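PDB 6RSN: protein SOSEKI 4 from Arabidopsis thaliana, which interprets cell polarity cues and influences the orientation of cell division, polymerising through its DIX-like domain, and promotes auxin biosynthesis and signalling. Local coordinates for residues 10-15 with 55-60; 32-37 with 76-81. The protein carries 1 engineered substitution. All coordinates share one frame; numbering follows the deposited sequence.

Contact 1. Residues 10-15 with 55-60. With SO4 (sulfate ion), chain B.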
loop_
_atom_site.group_PDB
_atom_site.type_symbol
_atom_site.label_atom_id
_atom_site.label_comp_id
_atom_site.label_asym_id
_atom_site.label_seq_id
_atom_site.Cartn_x
_atom_site.Cartn_y
_atom_site.Cartn_z
ATOM N N TYR A 10 5.636 -2.331 -0.383
ATOM C CA TYR A 10 5.374 -0.907 -0.123
ATOM C C TYR A 10 6.674 -0.139 0.112
ATOM O O TYR A 10 7.650 -0.631 0.718
ATOM C CB TYR A 10 4.359 -0.690 1.024
ATOM C CG TYR A 10 4.805 -1.111 2.411
ATOM C CD1 TYR A 10 4.598 -2.402 2.866
ATOM C CD2 TYR A 10 5.478 -0.230 3.247
ATOM C CE1 TYR A 10 5.006 -2.798 4.141
ATOM C CE2 TYR A 10 5.886 -0.599 4.528
ATOM C CZ TYR A 10 5.690 -1.902 4.956
ATOM O OH TYR A 10 6.107 -2.264 6.217
ATOM N N TYR A 11 6.688 1.133 -0.331
ATOM C CA TYR A 11 7.795 2.059 -0.140
ATOM C C TYR A 11 7.363 3.116 0.873
ATOM O O TYR A 11 6.216 3.571 0.836
ATOM C CB TYR A 11 8.055 2.832 -1.439
ATOM C CG TYR A 11 8.654 1.974 -2.522
ATOM C CD1 TYR A 11 7.824 1.199 -3.322
ATOM C CD2 TYR A 11 10.025 1.951 -2.729
ATOM C CE1 TYR A 11 8.383 0.443 -4.339
ATOM C CE2 TYR A 11 10.599 1.164 -3.735
ATOM C CZ TYR A 11 9.752 0.417 -4.530
ATOM O OH TYR A 11 10.215 -0.397 -5.539
ATOM N N LEU A 12 8.181 3.357 1.894
ATOM C CA LEU A 12 7.827 4.486 2.768
ATOM C C LEU A 12 8.689 5.671 2.376
ATOM O O LEU A 12 9.889 5.516 2.136
ATOM C CB LEU A 12 8.168 4.167 4.232
ATOM C CG LEU A 12 7.384 2.994 4.779
ATOM C CD1 LEU A 12 7.758 2.777 6.262
ATOM C CD2 LEU A 12 5.865 3.267 4.624
ATOM N N SER A 13 8.074 6.854 2.372
ATOM C CA SER A 13 8.771 8.038 1.908
ATOM C C SER A 13 8.734 9.014 3.053
ATOM O O SER A 13 7.650 9.350 3.515
ATOM C CB SER A 13 8.033 8.596 0.681
ATOM O OG SER A 13 8.619 9.839 0.300
ATOM N N ARG A 14 9.904 9.458 3.526
ATOM C CA ARG A 14 9.898 10.433 4.596
ATOM C C ARG A 14 10.349 11.783 4.033
ATOM O O ARG A 14 9.528 12.611 3.627
ATOM C CB ARG A 14 10.735 9.885 5.751
ATOM C CG ARG A 14 10.174 8.606 6.349
ATOM C CD ARG A 14 11.196 8.190 7.390
ATOM N NE ARG A 14 10.857 7.064 8.254
ATOM C CZ ARG A 14 10.944 5.771 7.920
ATOM N NH1 ARG A 14 11.321 5.403 6.704
ATOM N NH2 ARG A 14 10.628 4.844 8.808
ATOM N N ASN A 15 11.671 11.965 3.975
ATOM C CA ASN A 15 12.288 13.107 3.319
ATOM C C ASN A 15 12.278 12.871 1.810
ATOM O O ASN A 15 12.286 13.814 1.021
ATOM C CB ASN A 15 13.716 13.306 3.829
ATOM C CG ASN A 15 13.768 13.235 5.337
ATOM O OD1 ASN A 15 13.170 14.067 6.010
ATOM N ND2 ASN A 15 14.445 12.237 5.881
ATOM N N TYR A 55 1.144 7.605 7.758
ATOM C CA TYR A 55 1.403 7.710 6.331
ATOM C C TYR A 55 0.097 7.885 5.574
ATOM O O TYR A 55 -0.960 7.356 5.968
ATOM C CB TYR A 55 2.048 6.427 5.804
ATOM C CG TYR A 55 3.386 6.224 6.440
ATOM C CD1 TYR A 55 4.511 6.905 5.993
ATOM C CD2 TYR A 55 3.486 5.387 7.541
ATOM C CE1 TYR A 55 5.734 6.701 6.600
ATOM C CE2 TYR A 55 4.700 5.176 8.173
ATOM C CZ TYR A 55 5.812 5.868 7.720
ATOM O OH TYR A 55 6.969 5.711 8.425
ATOM N N SER A 56 0.166 8.657 4.458
ATOM C CA SER A 56 -0.904 8.719 3.480
ATOM C C SER A 56 -0.585 7.712 2.368
ATOM O O SER A 56 0.551 7.676 1.895
ATOM C CB SER A 56 -0.819 10.154 2.868
ATOM O OG SER A 56 -1.880 10.197 1.931
ATOM N N TRP A 57 -1.568 6.846 2.017
ATOM C CA TRP A 57 -1.232 5.686 1.170
ATOM C C TRP A 57 -1.695 5.866 -0.276
ATOM O O TRP A 57 -2.733 6.473 -0.522
ATOM C CB TRP A 57 -1.822 4.363 1.746
ATOM C CG TRP A 57 -1.188 4.074 3.074
ATOM C CD1 TRP A 57 -1.579 4.487 4.324
ATOM C CD2 TRP A 57 0.023 3.318 3.271
ATOM N NE1 TRP A 57 -0.698 4.002 5.271
ATOM C CE2 TRP A 57 0.287 3.291 4.662
ATOM C CE3 TRP A 57 0.895 2.649 2.391
ATOM C CZ2 TRP A 57 1.415 2.655 5.202
ATOM C CZ3 TRP A 57 1.971 1.972 2.919
ATOM C CH2 TRP A 57 2.231 1.968 4.309
ATOM N N SER A 58 -0.867 5.367 -1.192
ATOM C CA SER A 58 -1.158 5.457 -2.618
ATOM C C SER A 58 -0.859 4.077 -3.210
ATOM O O SER A 58 -0.168 3.244 -2.596
ATOM C CB SER A 58 -0.309 6.526 -3.276
ATOM O OG SER A 58 -0.630 7.858 -2.807
ATOM N N SER A 59 -1.416 3.804 -4.393
ATOM C CA SER A 59 -1.007 2.601 -5.100
ATOM C C SER A 59 -0.495 3.005 -6.475
ATOM O O SER A 59 -0.939 3.985 -7.079
ATOM C CB SER A 59 -2.141 1.583 -5.191
ATOM O OG SER A 59 -3.195 2.130 -5.989
ATOM N N LYS A 60 0.505 2.260 -6.938
ATOM C CA LYS A 60 1.051 2.546 -8.263
ATOM C C LYS A 60 0.047 2.115 -9.340
ATOM O O LYS A 60 -0.525 1.015 -9.357
ATOM C CB LYS A 60 2.361 1.760 -8.365
ATOM C CG LYS A 60 3.257 2.135 -9.534
ATOM C CD LYS A 60 4.424 1.149 -9.573
ATOM C CE LYS A 60 5.464 1.584 -10.568
ATOM N NZ LYS A 60 6.450 0.506 -10.856
HETATM S S SO4 B . 10.739 1.379 8.890
HETATM O O1 SO4 B . 10.165 2.220 9.912
HETATM O O2 SO4 B . 11.206 0.152 9.468
HETATM O O3 SO4 B . 9.736 1.079 7.899
HETATM O O4 SO4 B . 11.844 2.063 8.275
#
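Leu12 and Tyr55 make the central apolar contact. Leu12 CD2 sits over the middle of the Tyr55 ring, a CH-pi contact with CD2 3.9 Å from the ring centroid and 8° off its normal. Leu12 CD1 reaches the phenol end, 3.7 Å from Tyr55 OH. Leu12 CD2 also touches Trp57 CH2 at 3.9 Å. An alanine in place of Tyr55 would probably leave Leu12 CD2 without the ring beneath it and open a gap beside Leu12.

The second aromatic contact is an offset edge-to-face pair. The edge of Trp57 is turned to the face of Tyr10, with planes at 73°. The centroids of the Tyr10 ring and the Trp57 six-membered ring are 5.8 Å apart. Tyr10 CG stands between the backbone N and the carbonyl carbon (chi1 66°), 4.2 Å from Trp57 CZ3. Both polar ends are held outside the pair: Tyr10 OH by Arg47, Trp57 NE1 by Ala52 O.

At the exposed end, Tyr55 OH lies over one face of the poorly ordered Arg14 guanidinium, without a hydrogen bond. Arg14 NH2 donates to sulfate O4 at 3.1 Å and weakly to O1.

Strand 86-92 runs between the two strands. The buried side chains belong to the sheet face covered by helix 36-47, as in the ubiquitin-like fold of DIX domains.

Contact 2. Residues 32-37 with 76-81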
loop_
_atom_site.group_PDB
_atom_site.type_symbol
_atom_site.label_atom_id
_atom_site.label_comp_id
_atom_site.label_asym_id
_atom_site.label_seq_id
_atom_site.Cartn_x
_atom_site.Cartn_y
_atom_site.Cartn_z
ATOM N N ASN A 32 -11.942 -11.258 -4.688
ATOM C CA ASN A 32 -11.688 -10.741 -6.021
ATOM C C ASN A 32 -10.935 -9.426 -5.995
ATOM O O ASN A 32 -10.908 -8.736 -7.037
ATOM C CB ASN A 32 -12.968 -10.305 -6.718
ATOM C CG ASN A 32 -14.002 -11.384 -6.607
ATOM O OD1 ASN A 32 -15.085 -11.126 -6.102
ATOM N ND2 ASN A 32 -13.635 -12.598 -7.015
ATOM N N GLY A 33 -10.369 -9.105 -4.815
ATOM C CA GLY A 33 -9.879 -7.755 -4.618
ATOM C C GLY A 33 -9.338 -7.453 -3.219
ATOM O O GLY A 33 -9.905 -7.751 -2.162
ATOM N N LEU A 34 -8.298 -6.637 -3.260
ATOM C CA LEU A 34 -7.659 -6.121 -2.062
ATOM C C LEU A 34 -8.147 -4.699 -1.798
ATOM O O LEU A 34 -8.282 -3.926 -2.757
ATOM C CB LEU A 34 -6.183 -6.084 -2.419
ATOM C CG LEU A 34 -5.281 -5.442 -1.352
ATOM C CD1 LEU A 34 -5.188 -6.274 -0.094
ATOM C CD2 LEU A 34 -3.943 -5.159 -1.969
ATOM N N TYR A 35 -8.441 -4.388 -0.525
ATOM C CA TYR A 35 -8.818 -3.035 -0.121
ATOM C C TYR A 35 -7.725 -2.464 0.778
ATOM O O TYR A 35 -7.018 -3.221 1.461
ATOM C CB TYR A 35 -10.143 -3.042 0.644
ATOM C CG TYR A 35 -11.300 -3.427 -0.261
ATOM C CD1 TYR A 35 -11.482 -4.728 -0.683
ATOM C CD2 TYR A 35 -12.154 -2.458 -0.750
ATOM C CE1 TYR A 35 -12.524 -5.079 -1.540
ATOM C CE2 TYR A 35 -13.222 -2.797 -1.574
ATOM C CZ TYR A 35 -13.394 -4.097 -1.983
ATOM O OH TYR A 35 -14.473 -4.310 -2.806
ATOM N N LEU A 36 -7.675 -1.130 0.805
ATOM C CA LEU A 36 -6.603 -0.551 1.610
ATOM C C LEU A 36 -6.723 -1.014 3.069
ATOM O O LEU A 36 -5.716 -1.282 3.743
ATOM C CB LEU A 36 -6.555 0.987 1.475
ATOM C CG LEU A 36 -5.537 1.630 2.438
ATOM C CD1 LEU A 36 -4.075 1.272 2.050
ATOM C CD2 LEU A 36 -5.592 3.181 2.401
ATOM N N LYS A 37 -7.974 -1.138 3.543
ATOM C CA LYS A 37 -8.191 -1.576 4.907
ATOM C C LYS A 37 -7.551 -2.957 5.140
ATOM O O LYS A 37 -7.101 -3.211 6.241
ATOM C CB LYS A 37 -9.688 -1.582 5.263
ATOM C CG LYS A 37 -10.516 -2.535 4.441
ATOM C CD LYS A 37 -12.029 -2.518 4.760
ATOM C CE LYS A 37 -12.642 -3.866 4.443
ATOM N NZ LYS A 37 -13.039 -4.017 3.017
ATOM N N ASP A 76 -11.101 2.199 0.059
ATOM C CA ASP A 76 -10.870 2.066 -1.369
ATOM C C ASP A 76 -10.309 0.696 -1.764
ATOM O O ASP A 76 -9.507 0.067 -1.057
ATOM C CB ASP A 76 -9.950 3.142 -1.951
ATOM C CG ASP A 76 -10.532 4.542 -1.967
ATOM O OD1 ASP A 76 -11.789 4.673 -1.791
ATOM O OD2 ASP A 76 -9.754 5.496 -2.220
ATOM N N PHE A 77 -10.726 0.261 -2.956
ATOM C CA PHE A 77 -10.233 -0.935 -3.621
ATOM C C PHE A 77 -8.897 -0.579 -4.248
ATOM O O PHE A 77 -8.677 0.558 -4.713
ATOM C CB PHE A 77 -11.223 -1.264 -4.754
ATOM C CG PHE A 77 -10.998 -2.525 -5.555
ATOM C CD1 PHE A 77 -11.553 -3.729 -5.155
ATOM C CD2 PHE A 77 -10.214 -2.517 -6.704
ATOM C CE1 PHE A 77 -11.394 -4.901 -5.892
ATOM C CE2 PHE A 77 -10.077 -3.688 -7.449
ATOM C CZ PHE A 77 -10.639 -4.874 -7.041
ATOM N N ILE A 78 -7.984 -1.556 -4.220
ATOM C CA ILE A 78 -6.665 -1.339 -4.768
ATOM C C ILE A 78 -6.508 -2.146 -6.049
ATOM O O ILE A 78 -6.695 -3.353 -6.050
ATOM C CB ILE A 78 -5.570 -1.757 -3.766
ATOM C CG1 ILE A 78 -5.652 -0.922 -2.477
ATOM C CG2 ILE A 78 -4.220 -1.573 -4.436
ATOM C CD1 ILE A 78 -4.625 -1.330 -1.396
ATOM N N PHE A 79 -6.187 -1.467 -7.157
ATOM C CA PHE A 79 -5.900 -2.191 -8.383
ATOM C C PHE A 79 -4.425 -2.604 -8.463
ATOM O O PHE A 79 -3.530 -1.823 -8.118
ATOM C CB PHE A 79 -6.280 -1.300 -9.560
ATOM C CG PHE A 79 -7.735 -0.926 -9.586
ATOM C CD1 PHE A 79 -8.679 -1.816 -10.079
ATOM C CD2 PHE A 79 -8.176 0.263 -9.061
ATOM C CE1 PHE A 79 -10.010 -1.442 -10.119
ATOM C CE2 PHE A 79 -9.507 0.640 -9.084
ATOM C CZ PHE A 79 -10.440 -0.214 -9.660
ATOM N N PRO A 80 -4.122 -3.803 -9.017
ATOM C CA PRO A 80 -2.739 -4.250 -9.218
ATOM C C PRO A 80 -2.060 -3.560 -10.401
ATOM O O PRO A 80 -2.726 -3.001 -11.280
ATOM C CB PRO A 80 -2.920 -5.731 -9.580
ATOM C CG PRO A 80 -4.238 -5.738 -10.319
ATOM C CD PRO A 80 -5.100 -4.776 -9.522
ATOM N N VAL A 81 -0.722 -3.633 -10.409
ATOM C CA VAL A 81 0.094 -3.159 -11.517
ATOM C C VAL A 81 0.912 -4.343 -12.041
ATOM O O VAL A 81 1.501 -5.092 -11.253
ATOM C CB VAL A 81 0.967 -1.956 -11.091
ATOM C CG1 VAL A 81 2.253 -2.356 -10.367
ATOM C CG2 VAL A 81 1.247 -0.997 -12.236
HETATM O O HOH W 1 -7.379 -5.886 -6.093
#
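Phe77 points its ring edge at the face of Tyr35. The pair is T-shaped, with planes at 88°, and Phe77 CD1 lies 3.7 Å from Tyr35 CZ. On its other side, Phe77 CD2 lies over the centre of the Phe79 ring, 3.6 Å above its plane, so Phe77 is packed between Tyr35 and Phe79. With CG anti to the backbone N (chi1 -176°), Phe77 CG is set beside Leu34 O, which lies over one face of the ring, toward the rim. Asn32 O is at the edge of the Phe77 ring, near its plane, 3.9 Å from Phe77 CZ. Gly33 CA comes obliquely to within 3.5 Å of Phe77 CE1.

Two backbone bonds join the segments. Ile78 N donates to Leu34 O at 2.8 Å, and Leu36 N to Asp76 O at 2.9 Å. A water accepts from Leu34 N and donates to Ile78 O. Tyr35 and Phe77 form an antiparallel non-hydrogen-bonded pair.

On the face of the strand pair opposite Tyr35 and Phe77, Ile78 CD1 packs on Leu34 CD2 (3.9 Å) and on Leu36 CA (3.7 Å).

Tyr35 is the N-cap of helix 36-47, and Tyr35 N is hydrogen-bonded to Asp38 OD2. The short antiparallel pair thus leads into that helix, while Leu34 and Ile78 pack against Val39 of the helix and Tyr86 of strand 86-92.

Contacts 1 and 2 lie on opposite sides of the chain's centre, their own centres about 15 Å apart. Along the chain their segments alternate. They meet through strand 55-63. Trp57 CB is 3.8 Å from Leu36 CD1, and Ser59 CB is 3.9 Å from Ile78 CG2. Helix 36-47 joins them as well: Leu36 at its first turn belongs to contact 2, while Leu43 further on touches both Tyr10 and Trp57 of contact 1. Leu34, Leu36 and Ile78 of contact 2 thus probably continue the apolar layer between helix and sheet to which Tyr10 and Trp57 belong. The sulfate lies by contact 1, where Arg47 also binds it. All four segments fall within the DIX-like domain, which is required for polymerisation.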